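Local coordinates for trehalose-6-phosphate phosphatase (Candida albicans, PDB 5DXI), which belongs to the trehalose-phosphatase family of the HAD clan and holds beryllium trifluoride, magnesium and a glycan in one shared cleft, at residues R23-D28 with N62-I67; F109-Q114 with K136-T141; L140-R145 with A180-R185; F227-G232 with Y267-G272. All coordinates share one frame; numbering follows the deposited sequence.

Two sheets supply the four contacts. Contacts 1 and 4 lie in the mixed sheet of the HAD core, their centres about 10 Å apart, and are joined where strands 23-27 and 227-232 run side by side: L24 N lies 2.8 Å from F227 O. Contacts 2 and 3 share L140 and T141 of strand 140-143 in the four-stranded antiparallel sheet, with centres about 13 Å apart, and both touch the same alpha-D-glucopyranose. The bound groups sit between these two halves. Contact 1 brings D28 to the magnesium ion and beryllium trifluoride, while contact 3 lines the glycan pocket across the cleft; nearest atoms of contacts 1 and 3 are about 9 Å apart.

Contact 1 of 4, residues R23-D28 with N62-I67. With MG (magnesium ion), chain E; BEF (beryllium trifluoride ion), chain F.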
# COMPACT_ATOMS: atom_id res chain seq x y z
N ARG A 23 16.33 -0.97 8.88
CA ARG A 23 14.97 -1.45 8.81
C ARG A 23 14.13 -0.55 7.91
O ARG A 23 14.21 0.68 8.00
CB ARG A 23 14.40 -1.51 10.21
CG ARG A 23 15.38 -2.21 11.16
CD ARG A 23 14.71 -2.57 12.44
NE ARG A 23 15.60 -3.05 13.49
CZ ARG A 23 15.92 -2.35 14.58
NH1 ARG A 23 15.44 -1.13 14.75
NH2 ARG A 23 16.74 -2.88 15.49
N LEU A 24 13.31 -1.16 7.07
CA LEU A 24 12.41 -0.41 6.19
C LEU A 24 10.98 -0.91 6.34
O LEU A 24 10.66 -2.08 6.01
CB LEU A 24 12.86 -0.52 4.74
CG LEU A 24 12.02 0.16 3.66
CD1 LEU A 24 12.00 1.68 3.83
CD2 LEU A 24 12.55 -0.22 2.28
N PHE A 25 10.12 -0.03 6.83
CA PHE A 25 8.70 -0.31 6.98
C PHE A 25 7.91 0.28 5.82
O PHE A 25 8.05 1.48 5.50
CB PHE A 25 8.18 0.25 8.31
CG PHE A 25 8.79 -0.41 9.53
CD1 PHE A 25 8.22 -1.56 10.06
CD2 PHE A 25 9.95 0.09 10.10
CE1 PHE A 25 8.79 -2.18 11.17
CE2 PHE A 25 10.52 -0.52 11.21
CZ PHE A 25 9.94 -1.66 11.75
N LEU A 26 7.07 -0.55 5.21
CA LEU A 26 6.30 -0.17 4.03
C LEU A 26 4.82 -0.40 4.29
O LEU A 26 4.28 -1.50 4.07
CB LEU A 26 6.76 -0.98 2.82
CG LEU A 26 8.27 -0.91 2.59
CD1 LEU A 26 8.75 -2.12 1.76
CD2 LEU A 26 8.66 0.41 1.93
N PHE A 27 4.16 0.65 4.77
CA PHE A 27 2.80 0.50 5.28
C PHE A 27 1.75 1.04 4.35
O PHE A 27 1.74 2.23 4.03
CB PHE A 27 2.61 1.22 6.62
CG PHE A 27 3.47 0.72 7.73
CD1 PHE A 27 3.91 -0.61 7.74
CD2 PHE A 27 3.81 1.55 8.79
CE1 PHE A 27 4.70 -1.08 8.79
CE2 PHE A 27 4.60 1.09 9.83
CZ PHE A 27 5.05 -0.23 9.83
N ASP A 28 0.85 0.17 3.96
CA ASP A 28 -0.45 0.60 3.50
C ASP A 28 -1.16 1.36 4.63
O ASP A 28 -0.90 1.08 5.80
CB ASP A 28 -1.29 -0.59 3.10
CG ASP A 28 -2.57 -0.17 2.55
OD1 ASP A 28 -2.48 0.72 1.70
OD2 ASP A 28 -3.64 -0.65 2.97
N ASN A 62 15.52 2.85 11.73
CA ASN A 62 14.24 2.65 11.05
C ASN A 62 13.92 3.74 10.02
O ASN A 62 14.11 4.93 10.28
CB ASN A 62 13.11 2.57 12.07
CG ASN A 62 13.21 1.35 12.95
OD1 ASN A 62 13.92 0.39 12.64
ND2 ASN A 62 12.51 1.39 14.08
N GLN A 63 13.41 3.32 8.87
CA GLN A 63 12.80 4.22 7.89
C GLN A 63 11.37 3.75 7.63
O GLN A 63 11.14 2.59 7.30
CB GLN A 63 13.59 4.24 6.58
CG GLN A 63 14.98 4.83 6.68
CD GLN A 63 14.95 6.30 7.02
OE1 GLN A 63 14.54 7.12 6.20
NE2 GLN A 63 15.38 6.64 8.23
N ILE A 64 10.41 4.65 7.80
CA ILE A 64 9.01 4.26 7.65
C ILE A 64 8.33 5.00 6.51
O ILE A 64 8.40 6.23 6.42
CB ILE A 64 8.23 4.51 8.94
CG1 ILE A 64 8.88 3.79 10.12
CG2 ILE A 64 6.77 4.07 8.77
CD1 ILE A 64 8.30 4.24 11.46
N TRP A 65 7.64 4.25 5.66
CA TRP A 65 6.90 4.83 4.55
C TRP A 65 5.43 4.41 4.57
O TRP A 65 5.10 3.23 4.79
CB TRP A 65 7.54 4.43 3.21
CG TRP A 65 8.74 5.27 2.91
CD1 TRP A 65 9.96 5.18 3.51
CD2 TRP A 65 8.82 6.32 1.96
NE1 TRP A 65 10.81 6.12 2.98
CE2 TRP A 65 10.13 6.84 2.03
CE3 TRP A 65 7.92 6.88 1.04
CZ2 TRP A 65 10.57 7.88 1.22
CZ3 TRP A 65 8.35 7.93 0.24
CH2 TRP A 65 9.67 8.41 0.33
N ILE A 66 4.56 5.40 4.37
CA ILE A 66 3.14 5.18 4.17
C ILE A 66 2.86 5.24 2.68
O ILE A 66 3.06 6.27 2.04
CB ILE A 66 2.27 6.21 4.91
CG1 ILE A 66 2.78 6.43 6.35
CG2 ILE A 66 0.80 5.80 4.85
CD1 ILE A 66 2.85 5.17 7.20
N ILE A 67 2.43 4.11 2.12
CA ILE A 67 2.21 3.97 0.68
C ILE A 67 0.75 3.66 0.42
O ILE A 67 0.28 2.55 0.70
CB ILE A 67 3.13 2.84 0.10
CG1 ILE A 67 4.59 3.13 0.49
CG2 ILE A 67 2.96 2.72 -1.40
CD1 ILE A 67 5.55 2.02 0.20
MG MG E . -5.54 -0.42 2.10
BE BEF F . -3.62 1.71 1.49
F1 BEF F . -3.99 2.12 -0.19
F2 BEF F . -5.35 1.50 1.79
F3 BEF F . -3.76 3.36 2.09
O HOH W 1 -5.03 -0.85 0.11
O HOH W 2 -7.53 -0.53 1.74
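R23 and N62 begin the parallel pairing of strands 23-27 and 62-67, which with helix 47-58 form a beta-alpha-beta unit of the Rossmann-like HAD core. The R23 chain is extended from CG to NE, and NH1 gives a nearly straight bond (168°) to N62 OD1, 3.0 Å away, lying close to the guanidinium plane. NH1 also forms a salt bridge with D59, while N62 ND2 reaches Y17 and L56. On the opposite face, L24 brings CD1 to within 4.1 Å of W65 CD1, crossing the indole at a slant. F25 turns the edge of its ring to the N62 amide, F25 CE2 lying 3.7 Å from N62 CG with the two planes almost perpendicular (85°). Its backbone takes part twice, N donating to Q63 O and O accepting from W65 N. L26 returns to the L24 face and runs alongside I67, L26 CD2 to I67 CD1 at 3.9 Å. F27 fills the other face: its ring atom CE2 meets I64 CG2 at 3.8 Å, and I66 CD1 approaches its edge. F27 N donates to W65 O at 2.7 Å, and F27 O accepts from I67 N. Beyond the strand end comes D28, the first aspartate of the HAD-type DxDx(T/V) pattern. With CG anti to the backbone N (chi1 -176°), its carboxylate projects onward into the site, where the backbone O of D30 and OD2 of D233 join it on magnesium. D28 OD2, also hydrogen-bonded to T32 OG1, binds the magnesium ion at 2.1 Å, and D28 OD1 is covalently bonded to the beryllium of beryllium trifluoride at 1.5 Å.

Contact 2 of 4, residues F109-Q114 with K136-T141; sequences FDMSWQ and KKVALT. With GLC (alpha-D-glucopyranose), chain C.
M111 and V138 are nearest neighbours along the backbone, with CA atoms 7.6 Å apart, and Q114 pairs with L140 at 7.4 Å between CA atoms. Such spacing rules out a shared backbone ladder: the beginning of helix 113-126 rests against the turn leading into strand 140-143, and side chains make the join. Q114, extended beyond CG, donates hydrogen bonds from NE2 to two successive carbonyls, V138 O at 2.7 Å and K137 O at 3.2 Å. Both oxygens lie close to the amide plane, and the V138 carbonyl is met on a lone pair. L140 CD1 sits over the junction of W113 CZ3 and Q114 CG, 3.7 Å from each, while Q114 CG also rests over one face of the indole, toward its rim. M111, bent at its second torsion, lays CE against V138 CG1 at 3.8 Å. From the far side of the turn K136 stretches to the glycan, NZ donating to O3 (2.8 Å) and O4 of an alpha-D-glucopyranose and pairing with E183. The two hydrogen bonds from the Q114 amide thus hold the turn by its carbonyls beside the apolar contacts of M111, W113, V138 and L140, while E89 takes N-H groups of the same turn.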
# COMPACT_ATOMS: atom_id res chain seq x y z
N PHE A 109 3.22 11.57 -17.92
CA PHE A 109 2.22 10.67 -18.50
C PHE A 109 1.03 11.39 -19.13
O PHE A 109 0.66 12.49 -18.72
CB PHE A 109 1.71 9.66 -17.46
CG PHE A 109 2.68 8.54 -17.17
CD1 PHE A 109 3.54 8.07 -18.15
CD2 PHE A 109 2.70 7.93 -15.93
CE1 PHE A 109 4.42 7.03 -17.89
CE2 PHE A 109 3.58 6.89 -15.66
CZ PHE A 109 4.44 6.44 -16.63
N ASP A 110 0.46 10.77 -20.16
CA ASP A 110 -0.76 11.24 -20.81
C ASP A 110 -1.97 11.08 -19.88
O ASP A 110 -2.25 9.98 -19.41
CB ASP A 110 -0.96 10.48 -22.12
CG ASP A 110 -2.29 10.78 -22.81
OD1 ASP A 110 -2.92 11.83 -22.54
OD2 ASP A 110 -2.71 9.95 -23.64
N MET A 111 -2.69 12.18 -19.66
CA MET A 111 -3.83 12.19 -18.74
C MET A 111 -5.19 12.28 -19.43
O MET A 111 -6.21 12.47 -18.77
CB MET A 111 -3.68 13.36 -17.76
CG MET A 111 -2.51 13.22 -16.81
SD MET A 111 -2.72 11.74 -15.80
CE MET A 111 -1.03 11.32 -15.39
N SER A 112 -5.22 12.11 -20.75
CA SER A 112 -6.46 12.34 -21.48
C SER A 112 -7.50 11.24 -21.26
O SER A 112 -8.66 11.38 -21.63
CB SER A 112 -6.17 12.51 -22.98
OG SER A 112 -5.65 11.32 -23.55
N TRP A 113 -7.07 10.14 -20.65
CA TRP A 113 -7.99 9.07 -20.29
C TRP A 113 -8.96 9.46 -19.17
O TRP A 113 -10.04 8.90 -19.06
CB TRP A 113 -7.20 7.82 -19.88
CG TRP A 113 -6.19 8.07 -18.81
CD1 TRP A 113 -4.89 8.43 -18.98
CD2 TRP A 113 -6.41 8.02 -17.39
NE1 TRP A 113 -4.27 8.59 -17.76
CE2 TRP A 113 -5.19 8.34 -16.77
CE3 TRP A 113 -7.52 7.72 -16.59
CZ2 TRP A 113 -5.04 8.37 -15.38
CZ3 TRP A 113 -7.37 7.74 -15.22
CH2 TRP A 113 -6.14 8.07 -14.63
N GLN A 114 -8.57 10.45 -18.36
CA GLN A 114 -9.30 10.79 -17.14
C GLN A 114 -10.77 11.13 -17.40
O GLN A 114 -11.66 10.63 -16.71
CB GLN A 114 -8.62 11.97 -16.41
CG GLN A 114 -7.35 11.57 -15.69
CD GLN A 114 -6.69 12.72 -14.97
OE1 GLN A 114 -6.68 13.85 -15.45
NE2 GLN A 114 -6.12 12.43 -13.80
N LYS A 136 -8.99 12.30 -7.75
CA LYS A 136 -7.74 12.74 -7.15
C LYS A 136 -6.95 13.45 -8.24
O LYS A 136 -7.50 13.74 -9.29
CB LYS A 136 -7.00 11.55 -6.55
CG LYS A 136 -7.85 10.75 -5.54
CD LYS A 136 -7.13 9.46 -5.19
CE LYS A 136 -8.10 8.37 -4.81
NZ LYS A 136 -7.42 7.09 -4.48
N LYS A 137 -5.66 13.71 -8.02
CA LYS A 137 -4.89 14.45 -9.01
C LYS A 137 -4.66 13.60 -10.25
O LYS A 137 -4.83 14.07 -11.38
CB LYS A 137 -3.56 14.94 -8.44
CG LYS A 137 -3.68 16.03 -7.38
CD LYS A 137 -2.65 17.12 -7.65
CE LYS A 137 -2.16 17.78 -6.37
NZ LYS A 137 -0.67 17.87 -6.38
N VAL A 138 -4.28 12.34 -10.05
CA VAL A 138 -4.07 11.45 -11.17
C VAL A 138 -5.14 10.35 -11.19
O VAL A 138 -5.97 10.29 -12.09
CB VAL A 138 -2.66 10.83 -11.12
CG1 VAL A 138 -2.48 9.83 -12.25
CG2 VAL A 138 -1.61 11.93 -11.18
N ALA A 139 -5.13 9.50 -10.16
CA ALA A 139 -6.06 8.39 -10.06
C ALA A 139 -7.51 8.86 -9.90
O ALA A 139 -7.76 9.92 -9.34
CB ALA A 139 -5.67 7.49 -8.91
N LEU A 140 -8.45 8.07 -10.40
CA LEU A 140 -9.87 8.29 -10.15
C LEU A 140 -10.46 7.08 -9.45
O LEU A 140 -10.07 5.95 -9.73
CB LEU A 140 -10.64 8.56 -11.44
CG LEU A 140 -10.46 9.95 -12.06
CD1 LEU A 140 -9.30 9.96 -13.03
CD2 LEU A 140 -11.75 10.41 -12.74
N THR A 141 -11.39 7.33 -8.53
CA THR A 141 -11.98 6.27 -7.73
C THR A 141 -13.50 6.32 -7.80
O THR A 141 -14.09 7.37 -7.60
CB THR A 141 -11.54 6.38 -6.25
OG1 THR A 141 -10.11 6.37 -6.18
CG2 THR A 141 -12.08 5.23 -5.45
C1 GLC C . -9.84 4.78 0.65
C2 GLC C . -9.91 6.02 -0.23
C3 GLC C . -9.41 5.68 -1.64
C4 GLC C . -8.01 5.10 -1.55
C5 GLC C . -8.04 3.87 -0.64
C6 GLC C . -6.63 3.35 -0.44
O1 GLC C . -10.76 3.79 0.18
O2 GLC C . -11.25 6.49 -0.26
O3 GLC C . -9.37 6.85 -2.43
O4 GLC C . -7.55 4.71 -2.86
O5 GLC C . -8.53 4.22 0.65
O6 GLC C . -5.87 4.32 0.29

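Contact 3 of 4, residues L140-R145 with A180-R185; sequences LTWHYR and ANIEVR. With GLC (alpha-D-glucopyranose), chain B; GLC (alpha-D-glucopyranose), chain C.
R145 and A180 meet where strands 140-143 and 181-185 end and begin. The R145 side chain starts with CB 3.7 Å from A180 CB. CG stands anti to the backbone N (chi1 180°), extended CD passes O3 and O4 of one alpha-D-glucopyranose, and the bend at chi3 (-57°) swings NE onto O3, to which it donates at 2.8 Å. CZ and NH2 lie back over A180, whose CB rests on one guanidinium face, 3.4 Å from NH2; a second bond, NH2 to the same O3, is weak. Beside it Y144 places its ring over the A180 peptide, CE2 lying 3.4 Å from A180 C, while Y144 N donates almost straight (179°) to A180 O. W142 and I182 form a hydrogen-bonded pair, W142 N reaching I182 O at 2.7 Å, and the I182 methyl CD1 lies against W142 CE3. L140 and V184 bond likewise. The face of T141, H143, N181 and E183 is polar. T141 OG1 gives a weak bond to E183 OE1, which also forms a salt bridge with K136; E183 OE2 lies very close to O4 of a second alpha-D-glucopyranose. N181 ND2 donates to O2 of the first sugar at 2.9 Å, and H143, whose NE2 is bonded to E134, turns its ring edge to the second. One water links H143 ND1, A180 O and the first sugar. Sugar-binding side chains on this face and apolar L140, W142, I182 and V184 packed behind on helices 113-126 and 149-165 are consistent with the cap of a HAD-family protein, whose antiparallel sheet walls the glycan pocket.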
# COMPACT_ATOMS: atom_id res chain seq x y z
N LEU A 140 -8.45 8.07 -10.40
CA LEU A 140 -9.87 8.29 -10.15
C LEU A 140 -10.46 7.08 -9.45
O LEU A 140 -10.07 5.95 -9.73
CB LEU A 140 -10.64 8.56 -11.44
CG LEU A 140 -10.46 9.95 -12.06
CD1 LEU A 140 -9.30 9.96 -13.03
CD2 LEU A 140 -11.75 10.41 -12.74
N THR A 141 -11.39 7.33 -8.53
CA THR A 141 -11.98 6.27 -7.73
C THR A 141 -13.50 6.32 -7.80
O THR A 141 -14.09 7.37 -7.60
CB THR A 141 -11.54 6.38 -6.25
OG1 THR A 141 -10.11 6.37 -6.18
CG2 THR A 141 -12.08 5.23 -5.45
N TRP A 142 -14.12 5.19 -8.09
CA TRP A 142 -15.57 5.11 -7.96
C TRP A 142 -15.91 4.28 -6.73
O TRP A 142 -15.55 3.10 -6.64
CB TRP A 142 -16.21 4.52 -9.22
CG TRP A 142 -17.72 4.46 -9.14
CD1 TRP A 142 -18.58 5.52 -9.01
CD2 TRP A 142 -18.53 3.28 -9.20
NE1 TRP A 142 -19.89 5.07 -8.97
CE2 TRP A 142 -19.88 3.70 -9.09
CE3 TRP A 142 -18.25 1.92 -9.33
CZ2 TRP A 142 -20.94 2.79 -9.10
CZ3 TRP A 142 -19.31 1.02 -9.35
CH2 TRP A 142 -20.63 1.46 -9.24
N HIS A 143 -16.58 4.92 -5.77
CA HIS A 143 -16.97 4.29 -4.51
C HIS A 143 -18.41 3.77 -4.55
O HIS A 143 -19.31 4.51 -4.95
CB HIS A 143 -16.86 5.28 -3.36
CG HIS A 143 -15.46 5.67 -3.00
ND1 HIS A 143 -14.65 4.89 -2.20
CD2 HIS A 143 -14.75 6.78 -3.29
CE1 HIS A 143 -13.50 5.51 -2.02
NE2 HIS A 143 -13.53 6.65 -2.68
N TYR A 144 -18.64 2.54 -4.10
CA TYR A 144 -20.02 2.05 -3.99
C TYR A 144 -20.30 1.33 -2.67
O TYR A 144 -21.24 0.54 -2.57
CB TYR A 144 -20.37 1.14 -5.17
CG TYR A 144 -19.51 -0.09 -5.34
CD1 TYR A 144 -19.88 -1.31 -4.78
CD2 TYR A 144 -18.34 -0.05 -6.10
CE1 TYR A 144 -19.11 -2.45 -4.95
CE2 TYR A 144 -17.56 -1.20 -6.28
CZ TYR A 144 -17.94 -2.39 -5.70
OH TYR A 144 -17.19 -3.53 -5.85
N ARG A 145 -19.49 1.62 -1.64
CA ARG A 145 -19.69 1.00 -0.33
C ARG A 145 -21.08 1.35 0.24
O ARG A 145 -21.75 0.51 0.82
CB ARG A 145 -18.58 1.42 0.64
CG ARG A 145 -18.70 0.84 2.04
CD ARG A 145 -17.39 1.01 2.82
NE ARG A 145 -16.27 0.38 2.11
CZ ARG A 145 -16.02 -0.93 2.10
NH1 ARG A 145 -16.82 -1.77 2.76
NH2 ARG A 145 -14.97 -1.41 1.42
N ALA A 180 -14.96 -2.37 -2.35
CA ALA A 180 -16.14 -1.57 -2.68
C ALA A 180 -15.77 -0.35 -3.52
O ALA A 180 -16.34 0.74 -3.33
CB ALA A 180 -16.90 -1.15 -1.40
N ASN A 181 -14.80 -0.51 -4.42
CA ASN A 181 -14.46 0.58 -5.33
C ASN A 181 -13.93 0.07 -6.67
O ASN A 181 -13.65 -1.11 -6.85
CB ASN A 181 -13.45 1.56 -4.68
CG ASN A 181 -11.99 1.01 -4.63
OD1 ASN A 181 -11.48 0.45 -5.60
ND2 ASN A 181 -11.32 1.22 -3.51
N ILE A 182 -13.83 0.99 -7.62
CA ILE A 182 -13.04 0.77 -8.81
C ILE A 182 -12.06 1.93 -8.87
O ILE A 182 -12.46 3.07 -8.64
CB ILE A 182 -13.89 0.71 -10.09
CG1 ILE A 182 -14.80 -0.52 -10.06
CG2 ILE A 182 -13.00 0.60 -11.33
CD1 ILE A 182 -15.81 -0.53 -11.18
N GLU A 183 -10.81 1.68 -9.16
CA GLU A 183 -9.84 2.75 -9.28
C GLU A 183 -9.16 2.62 -10.61
O GLU A 183 -8.94 1.54 -11.06
CB GLU A 183 -8.82 2.71 -8.13
CG GLU A 183 -9.40 2.86 -6.73
CD GLU A 183 -8.55 3.68 -5.79
OE1 GLU A 183 -7.85 4.57 -6.24
OE2 GLU A 183 -8.59 3.45 -4.60
N VAL A 184 -8.85 3.74 -11.23
CA VAL A 184 -8.12 3.77 -12.49
C VAL A 184 -6.89 4.67 -12.38
O VAL A 184 -6.97 5.81 -11.91
CB VAL A 184 -9.01 4.26 -13.65
CG1 VAL A 184 -8.21 4.31 -14.94
CG2 VAL A 184 -10.22 3.34 -13.81
N ARG A 185 -5.75 4.16 -12.80
CA ARG A 185 -4.53 4.94 -12.77
C ARG A 185 -3.57 4.39 -13.83
O ARG A 185 -3.77 3.28 -14.30
CB ARG A 185 -3.93 4.92 -11.37
CG ARG A 185 -3.52 3.56 -10.94
CD ARG A 185 -2.08 3.52 -10.45
NE ARG A 185 -1.85 2.23 -9.80
CZ ARG A 185 -1.66 1.10 -10.46
NH1 ARG A 185 -1.62 1.10 -11.79
NH2 ARG A 185 -1.49 -0.03 -9.80
C1 GLC B . -10.88 2.70 1.10
C2 GLC B . -12.01 1.78 0.68
C3 GLC B . -13.35 2.49 0.84
C4 GLC B . -13.53 2.95 2.28
C5 GLC B . -12.36 3.86 2.66
C6 GLC B . -12.40 4.29 4.12
O2 GLC B . -11.86 1.37 -0.67
O3 GLC B . -14.39 1.60 0.44
O4 GLC B . -14.74 3.69 2.42
O5 GLC B . -11.12 3.16 2.44
O6 GLC B . -12.14 3.14 4.95
C1 GLC C . -9.84 4.78 0.65
C2 GLC C . -9.91 6.02 -0.23
C3 GLC C . -9.41 5.68 -1.64
C4 GLC C . -8.01 5.10 -1.55
C5 GLC C . -8.04 3.87 -0.64
C6 GLC C . -6.63 3.35 -0.44
O1 GLC C . -10.76 3.79 0.18
O2 GLC C . -11.25 6.49 -0.26
O3 GLC C . -9.37 6.85 -2.43
O4 GLC C . -7.55 4.71 -2.86
O5 GLC C . -8.53 4.22 0.65
O6 GLC C . -5.87 4.32 0.29
O HOH W 3 -15.89 2.40 -1.46
O HOH W 4 -15.20 -3.45 -7.52

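Contact 4 of 4, residues F227-G232 with Y267-G272; sequences FMLCLG and YPVAVG
F227 and Y267 bring their rings together obliquely, planes at 49° and ring centroids 5.7 Å apart. The touching atoms are F227 CE1 and Y267 CE2, at 3.9 Å. M228 O lies at the edge of the tyrosine ring, near its plane and 3.7 Å from CD2, and the same oxygen accepts the bond from Y267 N. F227 reaches its partner because CG stands anti to the backbone N (chi1 180°), which swings the ring across toward the neighbouring strand. From there the parallel ladder continues: C230 N donates to Y267 O, and V269 N to C230 O. P268 lacks an N-H, but the donors of its strand here are Y267, V269 and V271, so this ladder loses nothing. It slackens at G232, whose N reaches V269 O only weakly at 3.4 Å, and tightens again where V271 N meets G232 O at 2.7 Å. On the face shared with Y267, L229 CD1 packs on V269 CG2 at 3.9 Å. L231 lies alongside V269, CD2 being 3.7 Å from V269 CB. The pair belongs to the beta-alpha-beta unit of strand 227-232, helix 235-253 and strand 266-271. That helix covers C230 and P268, helix 287-298 packs on L229, L231 and V271, helix 10-19 meets the two rings, and strand 23-27 flanks 227-232 on its other edge.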
# COMPACT_ATOMS: atom_id res chain seq x y z
N PHE A 227 15.96 -5.66 6.91
CA PHE A 227 14.66 -5.96 7.50
C PHE A 227 13.62 -5.12 6.78
O PHE A 227 13.68 -3.89 6.79
CB PHE A 227 14.65 -5.64 9.00
CG PHE A 227 13.34 -5.91 9.68
CD1 PHE A 227 13.11 -7.12 10.31
CD2 PHE A 227 12.34 -4.95 9.70
CE1 PHE A 227 11.90 -7.37 10.95
CE2 PHE A 227 11.13 -5.20 10.33
CZ PHE A 227 10.91 -6.41 10.96
N MET A 228 12.67 -5.79 6.13
CA MET A 228 11.60 -5.10 5.42
C MET A 228 10.25 -5.67 5.84
O MET A 228 9.98 -6.86 5.66
CB MET A 228 11.79 -5.22 3.90
CG MET A 228 12.97 -4.43 3.34
SD MET A 228 14.02 -5.40 2.22
CE MET A 228 14.85 -6.46 3.41
N LEU A 229 9.41 -4.82 6.42
CA LEU A 229 8.07 -5.26 6.81
C LEU A 229 7.04 -4.48 6.01
O LEU A 229 7.00 -3.24 6.05
CB LEU A 229 7.83 -5.08 8.30
CG LEU A 229 6.39 -5.33 8.78
CD1 LEU A 229 5.96 -6.77 8.48
CD2 LEU A 229 6.25 -5.02 10.28
N CYS A 230 6.23 -5.20 5.26
CA CYS A 230 5.28 -4.59 4.35
C CYS A 230 3.88 -5.12 4.61
O CYS A 230 3.66 -6.34 4.59
CB CYS A 230 5.69 -4.86 2.90
SG CYS A 230 4.58 -4.25 1.62
N LEU A 231 2.94 -4.21 4.86
CA LEU A 231 1.57 -4.57 5.19
C LEU A 231 0.55 -3.91 4.26
O LEU A 231 0.67 -2.72 3.96
CB LEU A 231 1.25 -4.19 6.64
CG LEU A 231 2.05 -4.95 7.70
CD1 LEU A 231 2.44 -3.99 8.83
CD2 LEU A 231 1.27 -6.16 8.22
N GLY A 232 -0.44 -4.69 3.82
CA GLY A 232 -1.51 -4.16 3.00
C GLY A 232 -2.71 -5.10 2.91
O GLY A 232 -2.61 -6.29 3.20
N TYR A 267 9.49 -9.40 4.72
CA TYR A 267 8.21 -9.87 5.23
C TYR A 267 7.01 -9.15 4.59
O TYR A 267 6.52 -8.13 5.10
CB TYR A 267 8.16 -9.72 6.75
CG TYR A 267 9.26 -10.47 7.49
CD1 TYR A 267 9.14 -11.82 7.81
CD2 TYR A 267 10.41 -9.80 7.91
CE1 TYR A 267 10.14 -12.50 8.49
CE2 TYR A 267 11.41 -10.46 8.59
CZ TYR A 267 11.27 -11.81 8.88
OH TYR A 267 12.28 -12.45 9.57
N PRO A 268 6.54 -9.67 3.45
CA PRO A 268 5.28 -9.16 2.90
C PRO A 268 4.09 -9.84 3.58
O PRO A 268 3.97 -11.07 3.53
CB PRO A 268 5.35 -9.51 1.42
CG PRO A 268 6.29 -10.68 1.34
CD PRO A 268 7.18 -10.67 2.56
N VAL A 269 3.23 -9.04 4.18
CA VAL A 269 2.18 -9.56 5.05
C VAL A 269 0.82 -8.99 4.67
O VAL A 269 0.63 -7.77 4.68
CB VAL A 269 2.48 -9.23 6.53
CG1 VAL A 269 1.43 -9.87 7.43
CG2 VAL A 269 3.88 -9.70 6.92
N ALA A 270 -0.12 -9.85 4.32
CA ALA A 270 -1.46 -9.39 3.98
C ALA A 270 -2.30 -9.14 5.22
O ALA A 270 -2.17 -9.83 6.23
CB ALA A 270 -2.18 -10.40 3.07
N VAL A 271 -3.16 -8.13 5.14
CA VAL A 271 -4.15 -7.91 6.19
C VAL A 271 -5.48 -8.43 5.68
O VAL A 271 -6.03 -7.92 4.70
CB VAL A 271 -4.25 -6.43 6.60
CG1 VAL A 271 -5.25 -6.30 7.71
CG2 VAL A 271 -2.89 -5.92 7.03
N GLY A 272 -5.98 -9.47 6.34
CA GLY A 272 -7.20 -10.13 5.93
C GLY A 272 -7.28 -11.53 6.52
O GLY A 272 -6.40 -11.95 7.27